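Local coordinates for beta-2-microglobulin (Danio rerio, PDB 4M9O), which forms the light subunit of class I major histocompatibility complexes, which present peptide antigens to the immune system, at residues V11-P16 against F93-N98; V29-P34 against G61-L66. All blocks are in the same frame, centred on the assembly; numbering follows the deposited sequence.

Contact 1. Residues V11-P16 against F93-N98; sequences VYSHFP and FSWEPN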
# COMPACT_ATOMS: atom_id res chain seq x y z
N VAL A 11 -4.24 -2.88 -2.13
CA VAL A 11 -2.96 -3.54 -2.32
C VAL A 11 -2.98 -4.50 -3.52
O VAL A 11 -3.85 -5.29 -3.63
CB VAL A 11 -2.50 -4.27 -1.08
CG1 VAL A 11 -1.07 -4.57 -1.14
CG2 VAL A 11 -2.80 -3.49 0.09
N TYR A 12 -2.03 -4.35 -4.41
CA TYR A 12 -2.00 -5.05 -5.65
C TYR A 12 -0.62 -5.12 -6.23
O TYR A 12 0.20 -4.31 -5.95
CB TYR A 12 -2.98 -4.43 -6.67
CG TYR A 12 -2.84 -2.97 -6.89
CD1 TYR A 12 -3.57 -2.08 -6.17
CD2 TYR A 12 -1.96 -2.47 -7.82
CE1 TYR A 12 -3.45 -0.77 -6.35
CE2 TYR A 12 -1.83 -1.12 -8.01
CZ TYR A 12 -2.57 -0.27 -7.25
OH TYR A 12 -2.48 1.05 -7.41
N SER A 13 -0.39 -6.10 -7.08
CA SER A 13 0.81 -6.17 -7.87
C SER A 13 0.60 -5.58 -9.26
O SER A 13 -0.47 -5.56 -9.77
CB SER A 13 1.37 -7.58 -7.98
OG SER A 13 0.46 -8.47 -8.53
N HIS A 14 1.68 -5.08 -9.84
CA HIS A 14 1.70 -4.53 -11.15
C HIS A 14 1.40 -5.57 -12.22
O HIS A 14 0.65 -5.34 -13.10
CB HIS A 14 3.02 -3.85 -11.43
CG HIS A 14 2.99 -2.93 -12.59
ND1 HIS A 14 1.93 -2.11 -12.85
CD2 HIS A 14 3.86 -2.75 -13.60
CE1 HIS A 14 2.15 -1.44 -13.96
NE2 HIS A 14 3.32 -1.81 -14.43
N PHE A 15 1.96 -6.75 -12.03
CA PHE A 15 1.81 -7.87 -12.90
C PHE A 15 1.19 -9.01 -12.16
O PHE A 15 1.20 -9.05 -10.99
CB PHE A 15 3.15 -8.30 -13.39
CG PHE A 15 3.75 -7.39 -14.32
CD1 PHE A 15 3.10 -7.07 -15.43
CD2 PHE A 15 4.95 -6.80 -14.07
CE1 PHE A 15 3.64 -6.23 -16.30
CE2 PHE A 15 5.48 -5.96 -14.93
CZ PHE A 15 4.83 -5.68 -16.05
N PRO A 16 0.65 -9.95 -12.88
CA PRO A 16 0.05 -11.09 -12.24
C PRO A 16 1.14 -11.79 -11.49
O PRO A 16 2.21 -11.92 -11.96
CB PRO A 16 -0.42 -11.90 -13.41
CG PRO A 16 -0.51 -11.04 -14.45
CD PRO A 16 0.24 -9.85 -14.26
N PHE A 93 -3.63 -4.21 5.41
CA PHE A 93 -4.28 -4.74 4.23
C PHE A 93 -3.37 -5.75 3.54
O PHE A 93 -2.31 -5.44 3.13
CB PHE A 93 -4.71 -3.62 3.30
CG PHE A 93 -5.60 -2.61 3.94
CD1 PHE A 93 -6.95 -2.65 3.76
CD2 PHE A 93 -5.10 -1.66 4.78
CE1 PHE A 93 -7.75 -1.77 4.35
CE2 PHE A 93 -5.92 -0.78 5.36
CZ PHE A 93 -7.25 -0.84 5.14
N SER A 94 -3.83 -6.97 3.46
CA SER A 94 -3.06 -8.06 2.88
C SER A 94 -3.11 -8.15 1.35
O SER A 94 -4.10 -7.93 0.79
CB SER A 94 -3.50 -9.39 3.48
OG SER A 94 -3.21 -9.47 4.84
N TRP A 95 -2.02 -8.49 0.72
CA TRP A 95 -2.02 -8.80 -0.69
C TRP A 95 -2.48 -10.25 -0.80
O TRP A 95 -1.88 -11.12 -0.26
CB TRP A 95 -0.65 -8.63 -1.31
CG TRP A 95 -0.58 -8.98 -2.76
CD1 TRP A 95 -1.33 -8.48 -3.74
CD2 TRP A 95 0.30 -9.90 -3.37
NE1 TRP A 95 -0.99 -9.01 -4.91
CE2 TRP A 95 0.01 -9.90 -4.73
CE3 TRP A 95 1.31 -10.73 -2.90
CZ2 TRP A 95 0.69 -10.69 -5.62
CZ3 TRP A 95 1.98 -11.50 -3.79
CH2 TRP A 95 1.67 -11.48 -5.13
N GLU A 96 -3.57 -10.44 -1.51
CA GLU A 96 -4.27 -11.68 -1.64
C GLU A 96 -4.40 -12.07 -3.10
O GLU A 96 -5.41 -11.83 -3.68
CB GLU A 96 -5.69 -11.53 -1.07
CG GLU A 96 -5.81 -11.44 0.44
CD GLU A 96 -7.22 -11.14 0.96
OE1 GLU A 96 -8.15 -10.96 0.16
OE2 GLU A 96 -7.41 -11.08 2.19
N PRO A 97 -3.36 -12.63 -3.70
CA PRO A 97 -3.49 -13.09 -5.07
C PRO A 97 -4.08 -14.48 -5.02
O PRO A 97 -4.28 -15.02 -3.97
CB PRO A 97 -2.06 -13.17 -5.52
CG PRO A 97 -1.37 -13.53 -4.35
CD PRO A 97 -1.98 -12.76 -3.27
N ASN A 98 -4.32 -15.04 -6.15
CA ASN A 98 -4.63 -16.43 -6.17
C ASN A 98 -3.63 -17.00 -7.11
O ASN A 98 -3.72 -16.85 -8.30
CB ASN A 98 -6.04 -16.70 -6.62
CG ASN A 98 -6.49 -18.07 -6.23
OD1 ASN A 98 -5.94 -19.05 -6.69
ND2 ASN A 98 -7.49 -18.15 -5.37
O HOH W 1 -4.72 -7.79 -2.69
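Val11 and Trp95 meet with CG1 of the valine (chi1 -163°) and CG of the tryptophan (chi1 178°) both anti to their own backbone N, and their side chains cross at about a right angle. The contact closes one margin of the immunoglobulin C1-type beta sandwich, where strands 8-13 and 89-94, each outermost in its own sheet, come together without a direct hydrogen bond. Val11 spreads its two methyls over two residues: CG1 lies 4.1 Å from Trp95 CB, while CG2 packs 3.7 Å from Phe93 CB and also meets the Phe93 carbonyl oxygen. Beyond the valine, Trp95 CD1 lies 4.0 Å from Tyr12 CA, and the far end of the indole reaches Ser13, whose OG lies 3.7 Å from Trp95 CZ2. That hydroxyl donates a short bond of 2.6 Å to Phe15 O, an oxygen that also accepts from Asn23 ND2. Pro97 CD sits over the centre of one indole face, and Phe72 meets the ring edge-to-face. The Val11 side chain also touches Cys82, half of the disulfide with Cys27 that joins the two sheets. A water links the two segments, donating to Val11 O at 2.8 Å and accepting from Glu96 N at 3.1 Å.

Contact 2. Residues V29-P34 against G61-L66; sequences VSSFHP and GWQFHL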
# COMPACT_ATOMS: atom_id res chain seq x y z
N VAL A 29 -3.57 4.58 -1.69
CA VAL A 29 -4.42 5.15 -0.70
C VAL A 29 -5.07 6.44 -1.16
O VAL A 29 -4.45 7.30 -1.67
CB VAL A 29 -3.71 5.36 0.61
CG1 VAL A 29 -4.66 5.84 1.60
CG2 VAL A 29 -3.06 4.14 1.08
N SER A 30 -6.36 6.51 -0.97
CA SER A 30 -7.13 7.55 -1.56
C SER A 30 -8.34 8.00 -0.77
O SER A 30 -8.83 7.30 0.00
CB SER A 30 -7.56 7.08 -2.94
OG SER A 30 -8.25 8.07 -3.59
N SER A 31 -8.81 9.19 -1.07
CA SER A 31 -10.04 9.78 -0.57
C SER A 31 -10.18 9.98 0.93
O SER A 31 -11.23 9.83 1.45
CB SER A 31 -11.23 9.01 -1.08
OG SER A 31 -11.13 8.76 -2.42
N PHE A 32 -9.11 10.32 1.60
CA PHE A 32 -9.10 10.47 3.02
C PHE A 32 -9.04 11.93 3.33
O PHE A 32 -8.53 12.66 2.57
CB PHE A 32 -7.89 9.76 3.63
CG PHE A 32 -6.63 10.00 2.89
CD1 PHE A 32 -5.81 11.01 3.22
CD2 PHE A 32 -6.29 9.24 1.80
CE1 PHE A 32 -4.68 11.24 2.53
CE2 PHE A 32 -5.19 9.49 1.12
CZ PHE A 32 -4.39 10.50 1.49
N HIS A 33 -9.64 12.30 4.45
CA HIS A 33 -9.62 13.63 5.08
C HIS A 33 -9.48 13.41 6.60
O HIS A 33 -10.24 12.70 7.16
CB HIS A 33 -10.94 14.34 4.91
CG HIS A 33 -11.37 14.58 3.52
ND1 HIS A 33 -10.60 15.21 2.59
CD2 HIS A 33 -12.56 14.38 2.93
CE1 HIS A 33 -11.27 15.36 1.48
NE2 HIS A 33 -12.46 14.84 1.65
N PRO A 34 -8.57 14.07 7.29
CA PRO A 34 -7.60 15.01 6.74
C PRO A 34 -6.43 14.38 5.98
O PRO A 34 -6.23 13.23 6.19
CB PRO A 34 -7.10 15.71 8.01
CG PRO A 34 -7.25 14.75 9.02
CD PRO A 34 -8.41 13.95 8.74
N GLY A 61 -10.27 19.81 -5.95
CA GLY A 61 -10.56 20.37 -4.66
C GLY A 61 -11.08 19.48 -3.54
O GLY A 61 -11.60 19.99 -2.63
N TRP A 62 -10.91 18.18 -3.61
CA TRP A 62 -11.35 17.30 -2.56
C TRP A 62 -10.52 16.02 -2.37
O TRP A 62 -10.47 15.47 -1.32
CB TRP A 62 -12.81 16.94 -2.75
CG TRP A 62 -13.04 15.92 -3.71
CD1 TRP A 62 -13.17 16.08 -5.01
CD2 TRP A 62 -13.16 14.55 -3.47
NE1 TRP A 62 -13.37 14.92 -5.62
CE2 TRP A 62 -13.37 13.94 -4.68
CE3 TRP A 62 -13.10 13.76 -2.34
CZ2 TRP A 62 -13.51 12.60 -4.81
CZ3 TRP A 62 -13.25 12.44 -2.47
CH2 TRP A 62 -13.44 11.86 -3.69
N GLN A 63 -9.94 15.52 -3.43
CA GLN A 63 -9.32 14.22 -3.37
C GLN A 63 -7.81 14.15 -3.18
O GLN A 63 -7.06 14.59 -3.97
CB GLN A 63 -9.75 13.37 -4.54
CG GLN A 63 -9.43 11.93 -4.31
CD GLN A 63 -9.75 11.08 -5.47
OE1 GLN A 63 -9.35 11.36 -6.57
NE2 GLN A 63 -10.46 10.03 -5.24
N PHE A 64 -7.43 13.54 -2.11
CA PHE A 64 -6.06 13.30 -1.80
C PHE A 64 -5.71 11.86 -2.18
O PHE A 64 -6.48 10.99 -1.98
CB PHE A 64 -5.82 13.55 -0.31
CG PHE A 64 -5.90 15.00 0.12
CD1 PHE A 64 -4.90 15.86 -0.13
CD2 PHE A 64 -6.96 15.47 0.82
CE1 PHE A 64 -4.98 17.13 0.26
CE2 PHE A 64 -7.02 16.74 1.21
CZ PHE A 64 -6.05 17.56 0.93
N HIS A 65 -4.53 11.64 -2.73
CA HIS A 65 -4.05 10.31 -2.95
C HIS A 65 -2.54 10.12 -2.87
O HIS A 65 -1.79 10.99 -3.14
CB HIS A 65 -4.63 9.64 -4.20
CG HIS A 65 -4.23 10.28 -5.47
ND1 HIS A 65 -3.10 9.93 -6.16
CD2 HIS A 65 -4.82 11.25 -6.19
CE1 HIS A 65 -3.01 10.65 -7.25
NE2 HIS A 65 -4.04 11.46 -7.30
N LEU A 66 -2.16 8.94 -2.46
CA LEU A 66 -0.81 8.57 -2.24
C LEU A 66 -0.56 7.14 -2.66
O LEU A 66 -1.36 6.31 -2.44
CB LEU A 66 -0.54 8.73 -0.76
CG LEU A 66 0.84 8.92 -0.20
CD1 LEU A 66 1.45 10.17 -0.70
CD2 LEU A 66 0.79 8.95 1.30
O HOH W 2 -9.47 12.89 -0.10
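Backbone bonds join Val29 to Leu66 as an antiparallel hydrogen-bonded pair of the immunoglobulin fold: Val29 N gives a bond of 2.9 Å to Leu66 O, nearly straight at 171°, and Leu66 N returns one to Val29 O. Ser30 and His65 form the adjoining non-hydrogen-bonded pair, with His65 CA 3.3 Å from Val29 O in a CA-H...O contact. Ser31 N still reaches Phe64 O at 3.1 Å, but past it the chains part, and a water links them by donating to Phe32 O and Trp62 O and accepting from Phe64 N.

Among the polar side chains, Gln63 stretches out with CG anti to its backbone N (chi1 -165°), and NE2 donates to Ser31 OG at 3.2 Å, the hydroxyl lying close to the amide plane. An alanine here would probably leave Ser31 OG without this donor. His33 brings CE1, at its ring edge, to 2.9 Å from Trp62 O.

The aromatic packing centres on Phe64, whose CB sits over one face of Phe32, 4.1 Å from the ring centroid. The two side chains cross at about a right angle, and Phe64 CD2 continues to Phe32 O.

Trp62 and Gln63 make a classic beta bulge opposite Glu59. Strand 52-59 flanks this pairing on one side, with Leu56 touching Phe32, Phe64 and Leu66; strand 8-13 flanks it on the other, and Ile39 of the second sheet packs on Val29 and Leu66.

Overall arrangement
Both contacts involve the sheet of strands 8-13, 23-30, 63-72 and 52-59, in which 8-13 and 23-30 are neighbours, but they lie on opposite sides of the chain's centre, their own centres about 22 Å apart. Contact 2 is a pairing within that sheet, carried by backbone hydrogen bonds and partly buried, with Val29 and Leu66 reaching the interior of the sandwich. Contact 1 instead spans from this sheet to the other one at their margins; it lies at the surface, and side-chain packing with a bridging water replaces direct bonds. Water also serves contact 2, but there it only adds to direct strand pairing.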